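Side-chain contacts in CdnC (Chryseobacterium gregarium DSM 19109, PDB 7MGV), which is an ATP-grasp ligase that installs single and bicyclic omega-ester macrocycles in a ribosomally synthesised precursor peptide, presumably at the cost of ATP: residues I51-D56 against N122-F127; D44-E49 against S336-L341; I26-H29 against S35-K38. All blocks are in the same frame, centred on the assembly; numbering follows the deposited sequence.

In the fold
The three contacts illustrate how chemistry follows position in an alpha/beta fold. Contacts 1 and 3 are buried and apolar, and they press helices onto opposite faces of one parallel sheet: contact 1 sets helix 110-130 against strand 48-54, contact 3 sets helix 35-46 against the neighbouring strand 22-28. Backbone hydrogen bonds between these two strands tie the pair of contacts together. Contact 2 lies farther from the centre of the chain, is only partly buried, and rests on a polar side-chain bond. It shares helix 35-46 with contact 3 and strand 48-54 with contact 1, but joins this region to helix 332-341, almost 300 residues later in the sequence.

Contact 1: residues I51-D56 against N122-F127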
loop_
_atom_site.group_PDB
_atom_site.type_symbol
_atom_site.label_atom_id
_atom_site.label_comp_id
_atom_site.label_asym_id
_atom_site.label_seq_id
_atom_site.Cartn_x
_atom_site.Cartn_y
_atom_site.Cartn_z
ATOM N N ILE A 51 3.092 25.148 -0.067
ATOM C CA ILE A 51 1.759 24.953 -0.624
ATOM C C ILE A 51 1.048 23.921 0.240
ATOM O O ILE A 51 1.479 22.764 0.319
ATOM C CB ILE A 51 1.809 24.506 -2.093
ATOM C CG1 ILE A 51 2.479 25.580 -2.951
ATOM C CG2 ILE A 51 0.409 24.211 -2.606
ATOM C CD1 ILE A 51 2.555 25.224 -4.418
ATOM N N ARG A 52 -0.036 24.340 0.888
ATOM C CA ARG A 52 -0.767 23.488 1.816
ATOM C C ARG A 52 -1.922 22.813 1.087
ATOM O O ARG A 52 -2.825 23.489 0.582
ATOM C CB ARG A 52 -1.281 24.301 3.002
ATOM C CG ARG A 52 -1.745 23.463 4.183
ATOM C CD ARG A 52 -2.036 24.338 5.390
ATOM N NE ARG A 52 -1.922 23.603 6.647
ATOM C CZ ARG A 52 -2.952 23.282 7.422
ATOM N NH1 ARG A 52 -4.183 23.631 7.071
ATOM N NH2 ARG A 52 -2.753 22.613 8.548
ATOM N N PHE A 53 -1.892 21.485 1.037
ATOM C CA PHE A 53 -2.963 20.678 0.458
ATOM C C PHE A 53 -3.611 19.913 1.607
ATOM O O PHE A 53 -3.121 18.855 2.015
ATOM C CB PHE A 53 -2.425 19.740 -0.620
ATOM C CG PHE A 53 -3.497 19.038 -1.419
ATOM C CD1 PHE A 53 -4.838 19.343 -1.245
ATOM C CD2 PHE A 53 -3.154 18.070 -2.350
ATOM C CE1 PHE A 53 -5.814 18.693 -1.980
ATOM C CE2 PHE A 53 -4.126 17.420 -3.088
ATOM C CZ PHE A 53 -5.457 17.732 -2.902
ATOM N N ASN A 54 -4.711 20.450 2.126
ATOM C CA ASN A 54 -5.426 19.802 3.217
ATOM C C ASN A 54 -6.308 18.701 2.645
ATOM O O ASN A 54 -7.183 18.960 1.809
ATOM C CB ASN A 54 -6.238 20.821 4.009
ATOM C CG ASN A 54 -5.458 21.393 5.175
ATOM O OD1 ASN A 54 -6.015 22.065 6.040
ATOM N ND2 ASN A 54 -4.157 21.120 5.206
ATOM N N VAL A 55 -6.077 17.473 3.106
ATOM C CA VAL A 55 -6.556 16.297 2.392
ATOM C C VAL A 55 -8.012 15.970 2.701
ATOM O O VAL A 55 -8.681 15.331 1.879
ATOM C CB VAL A 55 -5.626 15.112 2.709
ATOM C CG1 VAL A 55 -6.044 14.404 3.991
ATOM C CG2 VAL A 55 -5.561 14.163 1.543
ATOM N N ASP A 56 -8.529 16.391 3.858
ATOM C CA ASP A 56 -9.938 16.164 4.158
ATOM C C ASP A 56 -10.848 17.031 3.301
ATOM O O ASP A 56 -12.022 16.689 3.123
ATOM C CB ASP A 56 -10.214 16.422 5.639
ATOM C CG ASP A 56 -9.684 17.762 6.108
ATOM O OD1 ASP A 56 -8.672 18.235 5.547
ATOM O OD2 ASP A 56 -10.278 18.341 7.042
ATOM N N ASN A 122 -7.944 6.596 -4.670
ATOM C CA ASN A 122 -6.985 6.116 -5.655
ATOM C C ASN A 122 -6.436 7.259 -6.493
ATOM O O ASN A 122 -5.234 7.306 -6.761
ATOM C CB ASN A 122 -7.624 5.057 -6.546
ATOM C CG ASN A 122 -6.599 4.264 -7.328
ATOM O OD1 ASN A 122 -5.990 4.771 -8.271
ATOM N ND2 ASN A 122 -6.398 3.011 -6.937
ATOM N N THR A 123 -7.290 8.201 -6.901
ATOM C CA THR A 123 -6.821 9.345 -7.676
ATOM C C THR A 123 -5.806 10.161 -6.884
ATOM O O THR A 123 -4.735 10.518 -7.396
ATOM C CB THR A 123 -8.011 10.217 -8.086
ATOM O OG1 THR A 123 -8.817 9.512 -9.037
ATOM C CG2 THR A 123 -7.535 11.526 -8.702
ATOM N N LEU A 124 -6.114 10.437 -5.616
ATOM C CA LEU A 124 -5.227 11.284 -4.823
ATOM C C LEU A 124 -3.921 10.567 -4.485
ATOM O O LEU A 124 -2.830 11.139 -4.628
ATOM C CB LEU A 124 -5.942 11.734 -3.554
ATOM C CG LEU A 124 -5.072 12.542 -2.602
ATOM C CD1 LEU A 124 -5.260 14.034 -2.827
ATOM C CD2 LEU A 124 -5.414 12.146 -1.194
ATOM N N PHE A 125 -4.008 9.314 -4.026
ATOM C CA PHE A 125 -2.801 8.539 -3.759
ATOM C C PHE A 125 -1.982 8.332 -5.027
ATOM O O PHE A 125 -0.751 8.281 -4.967
ATOM C CB PHE A 125 -3.164 7.189 -3.137
ATOM C CG PHE A 125 -3.568 7.269 -1.688
ATOM C CD1 PHE A 125 -3.680 8.492 -1.044
ATOM C CD2 PHE A 125 -3.838 6.115 -0.971
ATOM C CE1 PHE A 125 -4.054 8.560 0.285
ATOM C CE2 PHE A 125 -4.212 6.176 0.360
ATOM C CZ PHE A 125 -4.321 7.401 0.988
ATOM N N GLY A 126 -2.639 8.233 -6.185
ATOM C CA GLY A 126 -1.905 8.082 -7.426
ATOM C C GLY A 126 -1.155 9.340 -7.804
ATOM O O GLY A 126 -0.016 9.275 -8.280
ATOM N N PHE A 127 -1.782 10.504 -7.610
ATOM C CA PHE A 127 -1.049 11.754 -7.778
ATOM C C PHE A 127 0.159 11.797 -6.850
ATOM O O PHE A 127 1.274 12.115 -7.279
ATOM C CB PHE A 127 -1.954 12.956 -7.517
ATOM C CG PHE A 127 -1.194 14.230 -7.274
ATOM C CD1 PHE A 127 -0.372 14.759 -8.258
ATOM C CD2 PHE A 127 -1.278 14.885 -6.057
ATOM C CE1 PHE A 127 0.339 15.922 -8.037
ATOM C CE2 PHE A 127 -0.568 16.052 -5.830
ATOM C CZ PHE A 127 0.241 16.570 -6.823
#
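The two methyl groups of L124 divide between F53 and V55, two residues apart in the chain: CD1 goes to F53 and CD2 to V55. The F53 ring and the L124 branch run antiparallel alongside one another, the phenyl group coming from the sheet and the isobutyl group from the helix. L124 CD1 lies 3.6 Å from F53 CE2, and F53 CZ is almost as near, so the methyl meets the far corner of the ring at an oblique angle. With CG of F53 anti to the backbone N (chi1 -171°), the ring extends away from the sheet and presents that corner to the helix. V55 meets the second branch at a slant, its CG2 3.4 Å from L124 CD2. L124 thus fits across two side chains that point to the same side, toward the helix, while its own backbone stays well back, 8.9 Å from CA of V55 to CA of L124.

This is strand-to-helix packing in the pre-ATP-grasp domain, where a four-stranded parallel sheet of Rossmann-like character has helix 110-130 on one face and helix 35-46 on the other. Strand 48-54 is outermost in that sheet; the backbone of F53 bonds to I26 and T28 of the next strand, I27 and L77 touch its ring, and I100 adjoins V55. One turn beyond L124, F127 turns its ring toward L64, T66 and T75 of the neighbouring hairpin, and S147 of the second subunit hydrogen-bonds to the carbonyl O of G126.

Contact 2: residues D44-E49 against S336-L341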
loop_
_atom_site.group_PDB
_atom_site.type_symbol
_atom_site.label_atom_id
_atom_site.label_comp_id
_atom_site.label_asym_id
_atom_site.label_seq_id
_atom_site.Cartn_x
_atom_site.Cartn_y
_atom_site.Cartn_z
ATOM N N ASP A 44 9.810 29.171 5.477
ATOM C CA ASP A 44 9.731 30.559 5.032
ATOM C C ASP A 44 11.065 31.265 5.222
ATOM O O ASP A 44 11.543 31.973 4.325
ATOM C CB ASP A 44 8.624 31.293 5.790
ATOM C CG ASP A 44 7.237 30.915 5.310
ATOM O OD1 ASP A 44 7.133 30.119 4.354
ATOM O OD2 ASP A 44 6.250 31.417 5.888
ATOM N N LYS A 45 11.682 31.076 6.390
ATOM C CA LYS A 45 13.002 31.655 6.618
ATOM C C LYS A 45 14.031 31.047 5.663
ATOM O O LYS A 45 14.893 31.757 5.129
ATOM C CB LYS A 45 13.402 31.458 8.083
ATOM C CG LYS A 45 14.145 32.644 8.721
ATOM C CD LYS A 45 15.327 33.066 7.853
ATOM C CE LYS A 45 16.419 33.795 8.602
ATOM N NZ LYS A 45 17.458 34.247 7.638
ATOM N N ASN A 46 13.938 29.739 5.401
ATOM C CA ASN A 46 14.859 29.098 4.467
ATOM C C ASN A 46 14.738 29.646 3.051
ATOM O O ASN A 46 15.618 29.380 2.227
ATOM C CB ASN A 46 14.635 27.585 4.464
ATOM C CG ASN A 46 15.309 26.898 5.637
ATOM O OD1 ASN A 46 15.859 27.554 6.522
ATOM N ND2 ASN A 46 15.282 25.569 5.644
ATOM N N GLY A 47 13.687 30.405 2.753
ATOM C CA GLY A 47 13.540 31.019 1.451
ATOM C C GLY A 47 12.723 30.230 0.457
ATOM O O GLY A 47 12.888 30.431 -0.751
ATOM N N CYS A 48 11.851 29.340 0.920
ATOM C CA CYS A 48 11.019 28.533 0.044
ATOM C C CYS A 48 9.547 28.804 0.325
ATOM O O CYS A 48 9.177 29.327 1.380
ATOM C CB CYS A 48 11.324 27.039 0.208
ATOM S SG CYS A 48 13.039 26.583 -0.153
ATOM N N GLU A 49 8.710 28.444 -0.643
ATOM C CA GLU A 49 7.270 28.624 -0.543
ATOM C C GLU A 49 6.610 27.312 -0.140
ATOM O O GLU A 49 7.013 26.236 -0.592
ATOM C CB GLU A 49 6.686 29.117 -1.869
ATOM C CG GLU A 49 5.213 29.489 -1.795
ATOM C CD GLU A 49 4.551 29.556 -3.158
ATOM O OE1 GLU A 49 5.275 29.600 -4.174
ATOM O OE2 GLU A 49 3.302 29.557 -3.212
ATOM N N SER A 336 14.832 20.709 11.572
ATOM C CA SER A 336 15.401 19.606 10.806
ATOM C C SER A 336 14.532 19.279 9.600
ATOM O O SER A 336 15.034 19.154 8.474
ATOM C CB SER A 336 15.576 18.380 11.707
ATOM O OG SER A 336 16.758 18.486 12.474
ATOM N N ILE A 337 13.220 19.156 9.823
ATOM C CA ILE A 337 12.307 18.829 8.730
ATOM C C ILE A 337 12.312 19.925 7.673
ATOM O O ILE A 337 12.294 19.644 6.467
ATOM C CB ILE A 337 10.892 18.574 9.278
ATOM C CG1 ILE A 337 10.900 17.340 10.182
ATOM C CG2 ILE A 337 9.892 18.385 8.142
ATOM C CD1 ILE A 337 9.634 17.133 10.960
ATOM N N ALA A 338 12.349 21.188 8.099
ATOM C CA ALA A 338 12.365 22.292 7.145
ATOM C C ALA A 338 13.640 22.283 6.309
ATOM O O ALA A 338 13.592 22.432 5.082
ATOM C CB ALA A 338 12.216 23.622 7.883
ATOM N N ASP A 339 14.793 22.111 6.960
ATOM C CA ASP A 339 16.053 22.042 6.226
ATOM C C ASP A 339 16.062 20.868 5.258
ATOM O O ASP A 339 16.610 20.966 4.153
ATOM C CB ASP A 339 17.225 21.940 7.202
ATOM C CG ASP A 339 17.454 23.221 7.977
ATOM O OD1 ASP A 339 16.790 24.234 7.669
ATOM O OD2 ASP A 339 18.299 23.216 8.895
ATOM N N LEU A 340 15.458 19.745 5.654
ATOM C CA LEU A 340 15.405 18.587 4.770
ATOM C C LEU A 340 14.512 18.851 3.565
ATOM O O LEU A 340 14.845 18.460 2.441
ATOM C CB LEU A 340 14.915 17.363 5.542
ATOM C CG LEU A 340 14.939 16.026 4.798
ATOM C CD1 LEU A 340 16.341 15.434 4.782
ATOM C CD2 LEU A 340 13.950 15.051 5.418
ATOM N N LEU A 341 13.374 19.517 3.777
ATOM C CA LEU A 341 12.435 19.737 2.681
ATOM C C LEU A 341 12.941 20.788 1.699
ATOM O O LEU A 341 12.556 20.769 0.524
ATOM C CB LEU A 341 11.067 20.137 3.234
ATOM C CG LEU A 341 10.334 19.089 4.074
ATOM C CD1 LEU A 341 8.938 19.572 4.443
ATOM C CD2 LEU A 341 10.274 17.752 3.348
#
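N46 and D339 meet through one nearly straight hydrogen bond, from N46 ND2 to D339 OD1 at 2.9 Å with an N-H...O angle of 171°. The acceptor lies almost in the amide plane of N46 and offers its anti lone pair, the one turned away from the other carboxylate oxygen. D339 sets out from its backbone away from N46, but its CG lies beside the backbone N, anti to the carbonyl carbon (chi1 -70°), which brings OD1 back to the amide. Although the side chains cross at about a right angle, their flat ends are nearly coplanar, with 20° between amide and carboxylate. Beside this bond the methyl group of A338 supplies modest packing, its CB 4.3 Å from N46 ND2. Both polar groups have further direct partners: K335, one turn earlier on helix 332-341, forms a salt bridge to the same D339 OD1, while N46 OD1 receives a weak hydrogen bond from K344.

In the second shell, helix 35-46 closes behind N46 in a Schellman motif: G47 takes a positive phi and its N bonds to D44 O at 3.1 Å, which turns the chain toward strand 48-54. A338 also rests on Y42 and I43 of helix 35-46.

With an alanine at position 46, D339 OD1 is likely to lose its amide donor and K344 its weak acceptor, so that this side-chain bond between the two helices disappears. With a lysine and an amide N-H converging on one oxygen, D339 is likely to remain ionised, and the straight bond would then probably be strengthened by the negative charge of the carboxylate.

Contact 3: residues I26-H29 against S35-K38; sequences IITH and SIDK
I36 bears the whole contact from the helical side, pointing its CD1 at two residues of strand 22-28. Just ahead of it, S35 packs beside R95 and F321 in the surrounding loops. At I36 itself the chain is stretched out, with CG1 anti to the backbone N (chi1 -166°) and chi2 also extended, and this carries CD1 straight to the sheet. There it meets the CG2 methyl of I26 tip to tip at 3.6 Å. T28, two residues on and facing the same way, receives the same methyl between its two branches: its OG1 and CG2 each lie 4.0 Å from I36 CD1. A single terminal methyl therefore lies against both I26 and T28, the two strand residues that point toward the helix, in purely van der Waals contact. The backbone O of I36 accepts a hydrogen bond from T40, and farther along K38 forms a salt bridge with E41.

The unit is a beta-alpha-beta crossover: strand 22-28, helix 35-46, then strand 48-54, which returns alongside the first. I36 also touches R52 on that returning strand, I26 lies against V50 and W93 of its flanking strands, and the helix thereby covers the sheet face opposite helix 110-130.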
loop_
_atom_site.group_PDB
_atom_site.type_symbol
_atom_site.label_atom_id
_atom_site.label_comp_id
_atom_site.label_asym_id
_atom_site.label_seq_id
_atom_site.Cartn_x
_atom_site.Cartn_y
_atom_site.Cartn_z
ATOM N N ILE A 26 2.898 20.310 0.920
ATOM C CA ILE A 26 2.700 19.648 2.204
ATOM C C ILE A 26 1.274 19.122 2.260
ATOM O O ILE A 26 0.318 19.883 2.069
ATOM C CB ILE A 26 2.978 20.595 3.385
ATOM C CG1 ILE A 26 4.448 21.022 3.398
ATOM C CG2 ILE A 26 2.604 19.923 4.698
ATOM C CD1 ILE A 26 4.837 21.827 4.619
ATOM N N ILE A 27 1.135 17.826 2.524
ATOM C CA ILE A 27 -0.164 17.173 2.639
ATOM C C ILE A 27 -0.501 17.035 4.118
ATOM O O ILE A 27 0.263 16.433 4.883
ATOM C CB ILE A 27 -0.165 15.802 1.944
ATOM C CG1 ILE A 27 0.474 15.903 0.558
ATOM C CG2 ILE A 27 -1.581 15.253 1.853
ATOM C CD1 ILE A 27 -0.347 16.684 -0.442
ATOM N N THR A 28 -1.643 17.582 4.517
ATOM C CA THR A 28 -2.094 17.537 5.905
ATOM C C THR A 28 -3.620 17.470 5.908
ATOM O O THR A 28 -4.243 17.177 4.885
ATOM C CB THR A 28 -1.574 18.753 6.693
ATOM O OG1 THR A 28 -1.584 19.913 5.849
ATOM C CG2 THR A 28 -0.167 18.509 7.213
ATOM N N HIS A 29 -4.215 17.731 7.069
ATOM C CA HIS A 29 -5.652 17.913 7.205
ATOM C C HIS A 29 -5.903 19.192 7.995
ATOM O O HIS A 29 -4.983 19.795 8.552
ATOM C CB HIS A 29 -6.318 16.703 7.879
ATOM C CG HIS A 29 -5.832 16.438 9.268
ATOM N ND1 HIS A 29 -6.601 16.681 10.386
ATOM C CD2 HIS A 29 -4.656 15.945 9.722
ATOM C CE1 HIS A 29 -5.920 16.349 11.468
ATOM N NE2 HIS A 29 -4.735 15.900 11.093
ATOM N N SER A 35 1.815 21.503 14.505
ATOM C CA SER A 35 3.152 21.002 14.208
ATOM C C SER A 35 3.656 21.543 12.876
ATOM O O SER A 35 4.852 21.814 12.718
ATOM C CB SER A 35 3.146 19.474 14.195
ATOM O OG SER A 35 4.255 18.969 13.478
ATOM N N ILE A 36 2.756 21.709 11.904
ATOM C CA ILE A 36 3.137 22.238 10.602
ATOM C C ILE A 36 3.479 23.722 10.676
ATOM O O ILE A 36 4.151 24.237 9.780
ATOM C CB ILE A 36 2.013 21.982 9.579
ATOM C CG1 ILE A 36 2.513 22.207 8.150
ATOM C CG2 ILE A 36 0.808 22.861 9.876
ATOM C CD1 ILE A 36 1.407 22.239 7.116
ATOM N N ASP A 37 3.051 24.420 11.731
ATOM C CA ASP A 37 3.257 25.864 11.797
ATOM C C ASP A 37 4.736 26.214 11.908
ATOM O O ASP A 37 5.238 27.078 11.176
ATOM C CB ASP A 37 2.473 26.449 12.973
ATOM C CG ASP A 37 1.206 27.155 12.534
ATOM O OD1 ASP A 37 0.958 27.227 11.313
ATOM O OD2 ASP A 37 0.454 27.633 13.410
ATOM N N LYS A 38 5.457 25.553 12.815
ATOM C CA LYS A 38 6.872 25.865 12.985
ATOM C C LYS A 38 7.687 25.393 11.788
ATOM O O LYS A 38 8.650 26.058 11.382
ATOM C CB LYS A 38 7.396 25.247 14.280
ATOM C CG LYS A 38 7.997 26.261 15.245
ATOM C CD LYS A 38 6.947 27.255 15.723
ATOM C CE LYS A 38 7.541 28.285 16.673
ATOM N NZ LYS A 38 8.361 29.308 15.965
#